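Local coordinates for protein aminotransferase, class IV (PDB 4TVI) that probably transfers the amino group of leucine, isoleucine or valine to 2-oxoglutarate, using pyridoxal 5'-phosphate as its cofactor, at residues T217-M222 against G235-G240; Q244-L249 against F274-M279; N202-D207 against L262-F267; E173-N178 against A182-N187. All blocks are in the same frame, centred on the assembly; numbering follows the deposited sequence.

Contact 1 of 4, residues T217-M222 against G235-G240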
loop_
_atom_site.group_PDB
_atom_site.type_symbol
_atom_site.label_atom_id
_atom_site.label_comp_id
_atom_site.label_asym_id
_atom_site.label_seq_id
_atom_site.Cartn_x
_atom_site.Cartn_y
_atom_site.Cartn_z
ATOM N N THR A 217 -10.603 -11.472 -1.677
ATOM C CA THR A 217 -9.422 -12.256 -1.307
ATOM C C THR A 217 -8.945 -13.242 -2.372
ATOM O O THR A 217 -7.906 -13.886 -2.197
ATOM C CB THR A 217 -9.677 -13.087 -0.037
ATOM O OG1 THR A 217 -10.720 -14.037 -0.299
ATOM C CG2 THR A 217 -10.071 -12.196 1.138
ATOM N N SER A 218 -9.701 -13.389 -3.456
ATOM C CA SER A 218 -9.441 -14.490 -4.382
ATOM C C SER A 218 -10.179 -14.373 -5.711
ATOM O O SER A 218 -11.213 -13.716 -5.793
ATOM C CB SER A 218 -9.833 -15.804 -3.715
ATOM O OG SER A 218 -11.207 -15.773 -3.359
ATOM N N ASN A 219 -9.663 -15.052 -6.734
ATOM C CA ASN A 219 -10.351 -15.142 -8.018
ATOM C C ASN A 219 -11.699 -15.813 -7.844
ATOM O O ASN A 219 -11.865 -16.646 -6.956
ATOM C CB ASN A 219 -9.508 -15.912 -9.036
ATOM C CG ASN A 219 -8.287 -15.139 -9.472
ATOM O OD1 ASN A 219 -7.161 -15.608 -9.328
ATOM N ND2 ASN A 219 -8.503 -13.943 -10.019
ATOM N N VAL A 220 -12.666 -15.438 -8.675
ATOM C CA VAL A 220 -14.017 -15.965 -8.533
ATOM C C VAL A 220 -14.453 -16.675 -9.809
ATOM O O VAL A 220 -14.034 -16.316 -10.913
ATOM C CB VAL A 220 -15.021 -14.846 -8.165
ATOM C CG1 VAL A 220 -15.273 -13.917 -9.352
ATOM C CG2 VAL A 220 -16.331 -15.434 -7.643
ATOM N N PHE A 221 -15.260 -17.717 -9.628
ATOM C CA PHE A 221 -15.827 -18.500 -10.716
ATOM C C PHE A 221 -17.314 -18.671 -10.488
ATOM O O PHE A 221 -17.781 -18.627 -9.352
ATOM C CB PHE A 221 -15.191 -19.889 -10.796
ATOM C CG PHE A 221 -13.799 -19.917 -11.364
ATOM C CD1 PHE A 221 -12.713 -19.499 -10.609
ATOM C CD2 PHE A 221 -13.572 -20.432 -12.634
ATOM C CE1 PHE A 221 -11.427 -19.557 -11.124
ATOM C CE2 PHE A 221 -12.295 -20.490 -13.161
ATOM C CZ PHE A 221 -11.214 -20.055 -12.400
ATOM N N MET A 222 -18.052 -18.913 -11.561
ATOM C CA MET A 222 -19.438 -19.322 -11.433
ATOM C C MET A 222 -19.774 -20.421 -12.429
ATOM O O MET A 222 -19.089 -20.598 -13.439
ATOM C CB MET A 222 -20.376 -18.128 -11.619
ATOM C CG MET A 222 -20.193 -17.385 -12.931
ATOM S SD MET A 222 -21.527 -16.210 -13.236
ATOM C CE MET A 222 -22.735 -17.287 -14.011
ATOM N N GLY A 235 -6.483 -6.881 -15.904
ATOM C CA GLY A 235 -5.417 -6.169 -15.217
ATOM C C GLY A 235 -5.810 -5.466 -13.930
ATOM O O GLY A 235 -4.953 -4.917 -13.241
ATOM N N THR A 236 -7.095 -5.483 -13.595
ATOM C CA THR A 236 -7.556 -4.804 -12.388
ATOM C C THR A 236 -7.487 -5.768 -11.215
ATOM O O THR A 236 -7.654 -5.374 -10.058
ATOM C CB THR A 236 -8.993 -4.272 -12.535
ATOM O OG1 THR A 236 -9.880 -5.366 -12.799
ATOM C CG2 THR A 236 -9.072 -3.271 -13.662
ATOM N N PHE A 237 -7.235 -7.033 -11.534
ATOM C CA PHE A 237 -7.069 -8.072 -10.522
ATOM C C PHE A 237 -6.024 -9.065 -11.004
ATOM O O PHE A 237 -5.715 -9.123 -12.193
ATOM C CB PHE A 237 -8.391 -8.780 -10.232
ATOM C CG PHE A 237 -8.952 -9.535 -11.408
ATOM C CD1 PHE A 237 -9.704 -8.882 -12.370
ATOM C CD2 PHE A 237 -8.749 -10.898 -11.539
ATOM C CE1 PHE A 237 -10.235 -9.573 -13.447
ATOM C CE2 PHE A 237 -9.275 -11.598 -12.616
ATOM C CZ PHE A 237 -10.023 -10.930 -13.571
ATOM N N LEU A 238 -5.466 -9.832 -10.080
ATOM C CA LEU A 238 -4.458 -10.818 -10.440
ATOM C C LEU A 238 -5.075 -11.993 -11.176
ATOM O O LEU A 238 -6.064 -12.574 -10.730
ATOM C CB LEU A 238 -3.721 -11.319 -9.194
ATOM C CG LEU A 238 -2.707 -10.354 -8.591
ATOM C CD1 LEU A 238 -2.153 -10.913 -7.291
ATOM C CD2 LEU A 238 -1.585 -10.094 -9.589
ATOM N N ASN A 239 -4.486 -12.329 -12.317
ATOM C CA ASN A 239 -4.823 -13.558 -13.008
ATOM C C ASN A 239 -4.152 -14.703 -12.273
ATOM O O ASN A 239 -3.035 -15.098 -12.604
ATOM C CB ASN A 239 -4.383 -13.493 -14.469
ATOM C CG ASN A 239 -4.752 -14.741 -15.250
ATOM O OD1 ASN A 239 -5.364 -15.667 -14.717
ATOM N ND2 ASN A 239 -4.397 -14.761 -16.528
ATOM N N GLY A 240 -4.848 -15.227 -11.269
ATOM C CA GLY A 240 -4.262 -16.172 -10.337
ATOM C C GLY A 240 -3.661 -17.406 -10.966
ATOM O O GLY A 240 -4.103 -17.866 -12.018
#
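Asn219 reaches from the start of its strand to the loop formed by Phe237, Leu238, Asn239 and Gly240, and its carboxamide makes both polar bonds of the contact. CB stays back from the loop, and the first torsion sets CG anti to the carbonyl carbon (chi1 -70°), which swings the amide across. CG is already only 3.6 Å from Leu238 O. Beyond it the two ends of the amide divide the work. ND2 donates to Leu238 O at 2.9 Å in a nearly straight bond (169°), with the acceptor lying in the amide plane and the donor close to the C=O axis. The same nitrogen lies at the edge of the Phe237 ring, 3.4 Å from CD2, the amide and ring planes being 69° apart. OD1 receives the backbone N of Gly240 at 3.0 Å, a bent and weak bond. It also lies 3.1 Å from Gly240 CA, an approach that glycine, without a side chain, leaves open. Using one N-H and one carbonyl oxygen, the amide engages two peptide groups of the loop and has its rotation fixed by them. This is a worked example of a buried asparagine holding a loop that lacks regular structure. The loop turns sharply here, with Asn239 at the centre of an inverse gamma turn and Gly240 at the N-cap of helix 241-252. Backbone bonds tie Asn219 to Thr276 of the neighbouring antiparallel strand 272-277, so the amide joins the sheet to the start of the helix.

Contact 2 of 4, residues Q244-L249 against F274-M279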
loop_
_atom_site.group_PDB
_atom_site.type_symbol
_atom_site.label_atom_id
_atom_site.label_comp_id
_atom_site.label_asym_id
_atom_site.label_seq_id
_atom_site.Cartn_x
_atom_site.Cartn_y
_atom_site.Cartn_z
ATOM N N GLN A 244 -5.664 -20.247 -13.244
ATOM C CA GLN A 244 -5.216 -20.770 -14.530
ATOM C C GLN A 244 -5.142 -22.294 -14.517
ATOM O O GLN A 244 -5.476 -22.944 -15.504
ATOM C CB GLN A 244 -3.849 -20.191 -14.896
ATOM C CG GLN A 244 -3.828 -18.679 -15.078
ATOM C CD GLN A 244 -2.417 -18.136 -15.201
ATOM O OE1 GLN A 244 -1.561 -18.733 -15.855
ATOM N NE2 GLN A 244 -2.162 -17.007 -14.551
ATOM N N ARG A 245 -4.692 -22.856 -13.399
ATOM C CA ARG A 245 -4.565 -24.302 -13.279
ATOM C C ARG A 245 -5.934 -24.967 -13.342
ATOM O O ARG A 245 -6.109 -25.971 -14.033
ATOM C CB ARG A 245 -3.849 -24.684 -11.980
ATOM C CG ARG A 245 -3.626 -26.193 -11.825
ATOM C CD ARG A 245 -2.776 -26.741 -12.973
ATOM N NE ARG A 245 -1.458 -26.116 -13.002
ATOM C CZ ARG A 245 -0.547 -26.312 -13.950
ATOM N NH1 ARG A 245 -0.804 -27.126 -14.969
ATOM N NH2 ARG A 245 0.625 -25.694 -13.875
ATOM N N VAL A 246 -6.900 -24.400 -12.621
ATOM C CA VAL A 246 -8.263 -24.929 -12.582
ATOM C C VAL A 246 -8.951 -24.828 -13.954
ATOM O O VAL A 246 -9.635 -25.762 -14.395
ATOM C CB VAL A 246 -9.107 -24.196 -11.512
ATOM C CG1 VAL A 246 -10.598 -24.495 -11.676
ATOM C CG2 VAL A 246 -8.626 -24.563 -10.112
ATOM N N ILE A 247 -8.744 -23.707 -14.638
ATOM C CA ILE A 247 -9.281 -23.534 -15.986
ATOM C C ILE A 247 -8.714 -24.599 -16.916
ATOM O O ILE A 247 -9.445 -25.236 -17.670
ATOM C CB ILE A 247 -8.959 -22.135 -16.553
ATOM C CG1 ILE A 247 -9.736 -21.053 -15.800
ATOM C CG2 ILE A 247 -9.277 -22.074 -18.031
ATOM C CD1 ILE A 247 -9.326 -19.640 -16.191
ATOM N N LYS A 248 -7.402 -24.791 -16.841
ATOM C CA LYS A 248 -6.709 -25.765 -17.673
ATOM C C LYS A 248 -7.232 -27.178 -17.419
ATOM O O LYS A 248 -7.512 -27.921 -18.358
ATOM C CB LYS A 248 -5.199 -25.692 -17.418
ATOM C CG LYS A 248 -4.351 -26.660 -18.233
ATOM C CD LYS A 248 -2.866 -26.418 -17.982
ATOM C CE LYS A 248 -2.016 -27.596 -18.446
ATOM N NZ LYS A 248 -2.133 -27.857 -19.902
ATOM N N LEU A 249 -7.384 -27.538 -16.149
ATOM C CA LEU A 249 -7.844 -28.875 -15.792
ATOM C C LEU A 249 -9.309 -29.100 -16.162
ATOM O O LEU A 249 -9.671 -30.176 -16.634
ATOM C CB LEU A 249 -7.634 -29.126 -14.299
ATOM C CG LEU A 249 -6.168 -29.262 -13.887
ATOM C CD1 LEU A 249 -6.034 -29.324 -12.375
ATOM C CD2 LEU A 249 -5.553 -30.491 -14.540
ATOM N N PHE A 274 -17.786 -20.409 -6.923
ATOM C CA PHE A 274 -16.632 -20.810 -6.126
ATOM C C PHE A 274 -15.434 -19.894 -6.354
ATOM O O PHE A 274 -15.443 -19.043 -7.245
ATOM C CB PHE A 274 -16.262 -22.274 -6.403
ATOM C CG PHE A 274 -15.733 -22.545 -7.794
ATOM C CD1 PHE A 274 -16.596 -22.891 -8.828
ATOM C CD2 PHE A 274 -14.368 -22.529 -8.048
ATOM C CE1 PHE A 274 -16.110 -23.170 -10.095
ATOM C CE2 PHE A 274 -13.872 -22.808 -9.315
ATOM C CZ PHE A 274 -14.749 -23.135 -10.338
ATOM N N SER A 275 -14.421 -20.043 -5.512
ATOM C CA SER A 275 -13.221 -19.232 -5.633
ATOM C C SER A 275 -11.990 -20.124 -5.741
ATOM O O SER A 275 -12.023 -21.299 -5.356
ATOM C CB SER A 275 -13.087 -18.282 -4.444
ATOM O OG SER A 275 -12.787 -18.989 -3.256
ATOM N N THR A 276 -10.913 -19.561 -6.282
ATOM C CA THR A 276 -9.629 -20.250 -6.337
ATOM C C THR A 276 -8.555 -19.356 -5.740
ATOM O O THR A 276 -8.647 -18.132 -5.793
ATOM C CB THR A 276 -9.219 -20.644 -7.774
ATOM O OG1 THR A 276 -9.054 -19.462 -8.569
ATOM C CG2 THR A 276 -10.268 -21.556 -8.414
ATOM N N GLY A 277 -7.535 -19.974 -5.163
ATOM C CA GLY A 277 -6.468 -19.227 -4.531
ATOM C C GLY A 277 -5.483 -20.181 -3.906
ATOM O O GLY A 277 -5.769 -21.364 -3.773
ATOM N N ASN A 278 -4.320 -19.677 -3.524
ATOM C CA ASN A 278 -3.270 -20.551 -3.031
ATOM C C ASN A 278 -3.608 -21.341 -1.773
ATOM O O ASN A 278 -3.245 -22.510 -1.661
ATOM C CB ASN A 278 -2.005 -19.741 -2.757
ATOM C CG ASN A 278 -0.986 -20.535 -1.984
ATOM O OD1 ASN A 278 -0.552 -21.598 -2.430
ATOM N ND2 ASN A 278 -0.609 -20.038 -0.808
ATOM N N MET A 279 -4.293 -20.706 -0.827
ATOM C CA MET A 279 -4.440 -21.286 0.508
ATOM C C MET A 279 -5.234 -22.593 0.540
ATOM O O MET A 279 -4.842 -23.540 1.228
ATOM C CB MET A 279 -5.070 -20.278 1.466
ATOM C CG MET A 279 -5.029 -20.745 2.908
ATOM S SD MET A 279 -3.333 -20.823 3.540
ATOM C CE MET A 279 -2.789 -19.152 3.224
#
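The ring of Phe274 turns its edge to Val246, whose CG1 lies near the ring plane at 4.4 Å from CE2. The same ring meets Phe221 of the adjacent strand, the two planes nearly parallel, and Ile247 of the helix touches Phe221. The side chain of Phe274 also touches Thr299 of helix 297-310. Two residues further along strand 272-277, Thr276 points the same way as Phe274 and meets Val246 tip to tip, CG2 against CG2 at 3.8 Å. One valine therefore serves two strand residues, one with each methyl. Its torsion explains the division: CG1 stands anti to the backbone N (chi1 167°) and goes to the ring, while CG2, anti to the carbonyl carbon, goes to the threonine. On the threonine it is again the methyl that faces the helix, CG2 being anti to its own carbonyl carbon. The backbones stay well apart, the CA atoms of Val246 and Thr276 being 7.9 Å from each other. Behind Val246 the helix supplies its own bonding, as in Lys248 N to Gln244 O at 3.0 Å. The case illustrates helix-on-sheet packing in which one branched residue spans two positions of a strand. Its chemistry is apolar throughout, methyl on methyl and methyl on ring edge, so the two segments are held by the burial of carbon, without directional bonds between them.

Contact 3 of 4, residues N202-D207 against L262-F267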
loop_
_atom_site.group_PDB
_atom_site.type_symbol
_atom_site.label_atom_id
_atom_site.label_comp_id
_atom_site.label_asym_id
_atom_site.label_seq_id
_atom_site.Cartn_x
_atom_site.Cartn_y
_atom_site.Cartn_z
ATOM N N ASN A 202 -17.270 -12.338 2.861
ATOM C CA ASN A 202 -16.453 -11.813 1.783
ATOM C C ASN A 202 -17.290 -10.948 0.854
ATOM O O ASN A 202 -18.509 -10.850 1.018
ATOM C CB ASN A 202 -15.802 -12.978 1.021
ATOM C CG ASN A 202 -14.493 -12.593 0.352
ATOM O OD1 ASN A 202 -14.350 -11.495 -0.178
ATOM N ND2 ASN A 202 -13.520 -13.498 0.396
ATOM N N ALA A 203 -16.634 -10.314 -0.111
ATOM C CA ALA A 203 -17.326 -9.423 -1.031
ATOM C C ALA A 203 -17.066 -9.819 -2.479
ATOM O O ALA A 203 -15.979 -10.282 -2.815
ATOM C CB ALA A 203 -16.904 -7.982 -0.790
ATOM N N LEU A 204 -18.075 -9.655 -3.329
ATOM C CA LEU A 204 -17.893 -9.804 -4.766
ATOM C C LEU A 204 -17.565 -8.426 -5.338
ATOM O O LEU A 204 -18.403 -7.516 -5.325
ATOM C CB LEU A 204 -19.141 -10.403 -5.421
ATOM C CG LEU A 204 -19.000 -10.814 -6.889
ATOM C CD1 LEU A 204 -17.924 -11.904 -7.073
ATOM C CD2 LEU A 204 -20.347 -11.253 -7.485
ATOM N N VAL A 205 -16.338 -8.274 -5.825
ATOM C CA VAL A 205 -15.790 -6.959 -6.140
ATOM C C VAL A 205 -15.809 -6.655 -7.638
ATOM O O VAL A 205 -15.480 -7.514 -8.461
ATOM C CB VAL A 205 -14.342 -6.838 -5.626
ATOM C CG1 VAL A 205 -13.871 -5.396 -5.692
ATOM C CG2 VAL A 205 -14.243 -7.369 -4.197
ATOM N N THR A 206 -16.194 -5.428 -7.985
ATOM C CA THR A 206 -16.194 -5.005 -9.380
ATOM C C THR A 206 -15.038 -4.056 -9.660
ATOM O O THR A 206 -14.443 -3.495 -8.735
ATOM C CB THR A 206 -17.506 -4.307 -9.772
ATOM O OG1 THR A 206 -17.594 -3.041 -9.109
ATOM C CG2 THR A 206 -18.704 -5.173 -9.404
ATOM N N ASP A 207 -14.694 -3.914 -10.937
ATOM C CA ASP A 207 -13.739 -2.898 -11.364
ATOM C C ASP A 207 -14.493 -1.582 -11.570
ATOM O O ASP A 207 -15.695 -1.509 -11.317
ATOM C CB ASP A 207 -12.997 -3.333 -12.635
ATOM C CG ASP A 207 -13.935 -3.682 -13.782
ATOM O OD1 ASP A 207 -15.026 -3.086 -13.873
ATOM O OD2 ASP A 207 -13.573 -4.557 -14.600
ATOM N N LEU A 262 -18.154 -10.314 -16.932
ATOM C CA LEU A 262 -19.300 -10.693 -16.117
ATOM C C LEU A 262 -19.762 -9.550 -15.219
ATOM O O LEU A 262 -18.949 -8.792 -14.687
ATOM C CB LEU A 262 -18.965 -11.921 -15.267
ATOM C CG LEU A 262 -18.589 -13.205 -16.006
ATOM C CD1 LEU A 262 -18.010 -14.220 -15.025
ATOM C CD2 LEU A 262 -19.785 -13.795 -16.749
ATOM N N LYS A 263 -21.074 -9.427 -15.061
ATOM C CA LYS A 263 -21.646 -8.438 -14.164
ATOM C C LYS A 263 -22.202 -9.108 -12.912
ATOM O O LYS A 263 -22.256 -10.334 -12.831
ATOM C CB LYS A 263 -22.742 -7.637 -14.880
ATOM C CG LYS A 263 -22.206 -6.721 -15.975
ATOM C CD LYS A 263 -23.283 -5.801 -16.535
ATOM C CE LYS A 263 -23.923 -4.970 -15.435
ATOM N NZ LYS A 263 -22.910 -4.216 -14.637
ATOM N N ILE A 264 -22.604 -8.295 -11.938
ATOM C CA ILE A 264 -23.194 -8.799 -10.703
ATOM C C ILE A 264 -24.400 -9.668 -11.029
ATOM O O ILE A 264 -24.611 -10.717 -10.416
ATOM C CB ILE A 264 -23.623 -7.654 -9.759
ATOM C CG1 ILE A 264 -22.399 -6.902 -9.220
ATOM C CG2 ILE A 264 -24.449 -8.199 -8.600
ATOM C CD1 ILE A 264 -21.506 -7.745 -8.331
ATOM N N GLU A 265 -25.174 -9.226 -12.016
ATOM C CA GLU A 265 -26.343 -9.960 -12.483
ATOM C C GLU A 265 -26.023 -11.401 -12.872
ATOM O O GLU A 265 -26.805 -12.302 -12.594
ATOM C CB GLU A 265 -26.982 -9.228 -13.672
ATOM C CG GLU A 265 -27.721 -7.934 -13.306
ATOM C CD GLU A 265 -26.804 -6.749 -12.993
ATOM O OE1 GLU A 265 -25.564 -6.914 -12.946
ATOM O OE2 GLU A 265 -27.337 -5.640 -12.782
ATOM N N ASP A 266 -24.866 -11.621 -13.491
ATOM C CA ASP A 266 -24.459 -12.974 -13.883
ATOM C C ASP A 266 -24.323 -13.890 -12.675
ATOM O O ASP A 266 -24.707 -15.055 -12.725
ATOM C CB ASP A 266 -23.138 -12.942 -14.659
ATOM C CG ASP A 266 -23.292 -12.323 -16.033
ATOM O OD1 ASP A 266 -24.015 -12.914 -16.862
ATOM O OD2 ASP A 266 -22.719 -11.237 -16.274
ATOM N N PHE A 267 -23.782 -13.356 -11.586
ATOM C CA PHE A 267 -23.590 -14.152 -10.380
ATOM C C PHE A 267 -24.900 -14.317 -9.613
ATOM O O PHE A 267 -25.068 -15.269 -8.854
ATOM C CB PHE A 267 -22.499 -13.529 -9.510
ATOM C CG PHE A 267 -21.115 -13.741 -10.062
ATOM C CD1 PHE A 267 -20.610 -12.904 -11.044
ATOM C CD2 PHE A 267 -20.334 -14.791 -9.615
ATOM C CE1 PHE A 267 -19.346 -13.108 -11.570
ATOM C CE2 PHE A 267 -19.064 -14.999 -10.130
ATOM C CZ PHE A 267 -18.571 -14.154 -11.110
#
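Leu204 of strand 202-206 lays its CD2 methyl against Phe267 and Ile264 of the short helix 264-268. Its CG stands anti to the backbone N (chi1 -171°), which carries the forked end out over the ring. CD2 lies 3.7 Å from Phe267 CG and 4.1 Å from the ring centroid, 30° off the normal, an off-centre CH-pi contact at the root of the ring. CD1 lies over the same face. The CB of Phe267 points to the strand, and CD2 of Leu204 touches it as well as the ring. Ile264 bends the same way at its first two torsions, bringing CD1 to the strand although CB itself does not point there. That methyl fits between two strand residues, 3.8 Å from Leu204 CD2 and 4.0 Å from Thr206 CG2. Thr206 and Ile264 meet at about a right angle. The helix start is fixed within its own segment: Asp266 OD2 uses its anti lone pair to accept the backbone N of Lys263 at 2.7 Å, a side-chain bond from the third residue of the helix back to the N-cap. OD1 of Asp266 forms a salt bridge with Arg224. Val212, Val220 and Phe288 pack round the same core. The example is one of a short helix lying against a mixed sheet and packing on its apolar side chains, here in the part of a class-IV aminotransferase built on that sheet.

Contact 4 of 4, residues E173-N178 against A182-N187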
loop_
_atom_site.group_PDB
_atom_site.type_symbol
_atom_site.label_atom_id
_atom_site.label_comp_id
_atom_site.label_asym_id
_atom_site.label_seq_id
_atom_site.Cartn_x
_atom_site.Cartn_y
_atom_site.Cartn_z
ATOM N N GLU A 173 -3.391 2.907 -13.754
ATOM C CA GLU A 173 -3.068 4.326 -13.779
ATOM C C GLU A 173 -2.981 4.953 -12.380
ATOM O O GLU A 173 -2.318 5.977 -12.190
ATOM C CB GLU A 173 -4.103 5.060 -14.625
ATOM C CG GLU A 173 -3.634 6.380 -15.175
ATOM C CD GLU A 173 -4.470 6.818 -16.366
ATOM O OE1 GLU A 173 -5.681 7.069 -16.189
ATOM O OE2 GLU A 173 -3.922 6.867 -17.485
ATOM N N VAL A 174 -3.661 4.351 -11.407
ATOM C CA VAL A 174 -3.720 4.916 -10.063
ATOM C C VAL A 174 -3.089 4.026 -8.987
ATOM O O VAL A 174 -2.810 4.503 -7.890
ATOM C CB VAL A 174 -5.176 5.242 -9.653
ATOM C CG1 VAL A 174 -5.732 6.370 -10.514
ATOM C CG2 VAL A 174 -6.055 4.005 -9.743
ATOM N N MET A 175 -2.873 2.746 -9.289
ATOM C CA MET A 175 -2.151 1.850 -8.372
ATOM C C MET A 175 -1.346 0.819 -9.170
ATOM O O MET A 175 -1.719 0.477 -10.291
ATOM C CB MET A 175 -3.115 1.130 -7.415
ATOM C CG MET A 175 -3.668 1.982 -6.274
ATOM S SD MET A 175 -2.425 2.565 -5.104
ATOM C CE MET A 175 -1.944 1.033 -4.298
ATOM N N PRO A 176 -0.229 0.330 -8.601
ATOM C CA PRO A 176 0.503 -0.766 -9.254
ATOM C C PRO A 176 -0.239 -2.099 -9.147
ATOM O O PRO A 176 0.205 -2.997 -8.423
ATOM C CB PRO A 176 1.826 -0.812 -8.479
ATOM C CG PRO A 176 1.486 -0.255 -7.132
ATOM C CD PRO A 176 0.462 0.810 -7.388
ATOM N N VAL A 177 -1.346 -2.231 -9.872
ATOM C CA VAL A 177 -2.197 -3.410 -9.757
ATOM C C VAL A 177 -1.640 -4.619 -10.512
ATOM O O VAL A 177 -2.156 -5.727 -10.384
ATOM C CB VAL A 177 -3.626 -3.118 -10.254
ATOM C CG1 VAL A 177 -4.310 -2.118 -9.349
ATOM C CG2 VAL A 177 -3.598 -2.612 -11.685
ATOM N N ASN A 178 -0.584 -4.411 -11.291
ATOM C CA ASN A 178 0.029 -5.512 -12.017
ATOM C C ASN A 178 1.047 -6.247 -11.148
ATOM O O ASN A 178 2.021 -6.801 -11.659
ATOM C CB ASN A 178 0.720 -4.996 -13.277
ATOM C CG ASN A 178 1.845 -4.037 -12.954
ATOM O OD1 ASN A 178 1.789 -3.318 -11.957
ATOM N ND2 ASN A 178 2.880 -4.033 -13.784
ATOM N N ALA A 182 1.804 -5.603 -1.263
ATOM C CA ALA A 182 1.168 -5.302 0.008
ATOM C C ALA A 182 0.328 -4.024 -0.050
ATOM O O ALA A 182 -0.690 -3.913 0.635
ATOM C CB ALA A 182 2.221 -5.191 1.108
ATOM N N CYS A 183 0.746 -3.068 -0.876
ATOM C CA CYS A 183 0.103 -1.755 -0.885
ATOM C C CYS A 183 -1.324 -1.805 -1.427
ATOM O O CYS A 183 -2.100 -0.880 -1.199
ATOM C CB CYS A 183 0.929 -0.749 -1.700
ATOM S SG CYS A 183 1.037 -1.109 -3.466
ATOM N N LEU A 184 -1.678 -2.896 -2.102
ATOM C CA LEU A 184 -2.992 -3.009 -2.730
ATOM C C LEU A 184 -4.066 -3.522 -1.782
ATOM O O LEU A 184 -5.257 -3.388 -2.059
ATOM C CB LEU A 184 -2.923 -3.959 -3.930
ATOM C CG LEU A 184 -1.957 -3.593 -5.049
ATOM C CD1 LEU A 184 -1.869 -4.734 -6.031
ATOM C CD2 LEU A 184 -2.415 -2.307 -5.740
ATOM N N TYR A 185 -3.653 -4.053 -0.636
ATOM C CA TYR A 185 -4.578 -4.820 0.194
ATOM C C TYR A 185 -5.373 -4.066 1.259
ATOM O O TYR A 185 -6.391 -4.583 1.715
ATOM C CB TYR A 185 -3.815 -5.997 0.826
ATOM C CG TYR A 185 -3.593 -7.046 -0.236
ATOM C CD1 TYR A 185 -2.503 -6.972 -1.091
ATOM C CD2 TYR A 185 -4.519 -8.062 -0.437
ATOM C CE1 TYR A 185 -2.319 -7.903 -2.098
ATOM C CE2 TYR A 185 -4.342 -9.001 -1.440
ATOM C CZ TYR A 185 -3.241 -8.914 -2.269
ATOM O OH TYR A 185 -3.058 -9.842 -3.273
ATOM N N PRO A 186 -4.945 -2.851 1.656
ATOM C CA PRO A 186 -5.894 -2.145 2.522
ATOM C C PRO A 186 -7.246 -1.907 1.849
ATOM O O PRO A 186 -8.253 -1.787 2.547
ATOM C CB PRO A 186 -5.187 -0.817 2.805
ATOM C CG PRO A 186 -3.745 -1.169 2.758
ATOM C CD PRO A 186 -3.628 -2.187 1.649
ATOM N N ASN A 187 -7.268 -1.838 0.520
ATOM C CA ASN A 187 -8.531 -1.730 -0.202
ATOM C C ASN A 187 -9.360 -2.992 0.025
ATOM O O ASN A 187 -10.538 -2.927 0.378
ATOM C CB ASN A 187 -8.283 -1.503 -1.696
ATOM C CG ASN A 187 -9.555 -1.208 -2.464
ATOM O OD1 ASN A 187 -10.486 -0.600 -1.932
ATOM N ND2 ASN A 187 -9.597 -1.622 -3.729
#
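Val177 N bonds to Met175 O at 2.8 Å, closing an inverse gamma turn centred on Pro176, and all three residues of this turn rest on Cys183 and Leu184. The arrangement brackets the active-site lysine of a class-IV aminotransferase: Lys180, which carries pyridoxal phosphate as a Schiff base, lies in the few residues between the turn and the 3-10 segment that leads into helix 185-198. Met175 is curled, with bends of about -64° and -69° at its second and third torsions, and this brings its methyl back over the 3-10 segment. There CE touches Cys183 O at 3.6 Å, Cys183 SG at 3.8 Å and Leu184 CD2 at 3.7 Å. The sulfur of Cys183 is also met by Pro176 CG, at 3.8 Å, and so sits against a methyl and a proline ring. Met175 and Leu184 run past each other in opposite directions, whereas Val177 meets the leucine at about a right angle. The example shows a loop packed closely on the helix start that follows it, and Pro170 of the same chain touches Met175 and Val177 of the loop and Asn187 of the helix. The dimer takes part as well, since Asn187 packs on Val174 of the second subunit. Next to the packing residues, Tyr185 turns its OH to O3 of the cofactor in a hydrogen bond. At the heart of the contact both methyls of Leu184 lie against the carbonyl oxygen of Pro176, CD1 at 3.6 Å from Pro176 O.

Contacts 1 and 2 share one sheet, their centres 10 Å apart, and are joined directly: Phe221 N approaches Phe274 O at 2.7 Å, and Gln244 NE2 approaches Asn239 O at 2.9 Å. Contact 3, centred 11 Å from contact 1, meets strand 219-224 of contact 1, where Val220 CG2 lies 3.7 Å from Phe267 CE2. Contact 4 stands apart from contacts 2 and 3, with nearest atoms about 10 and 6 Å away. The cofactor on Lys180 still relates it to contact 2: Tyr185 of contact 4 reaches its O3, and Asn278 N makes a weak bond to phosphate oxygen OP3. Contact 1 comes close too, Leu238 CD1 lying 4.3 Å from Tyr185 OH.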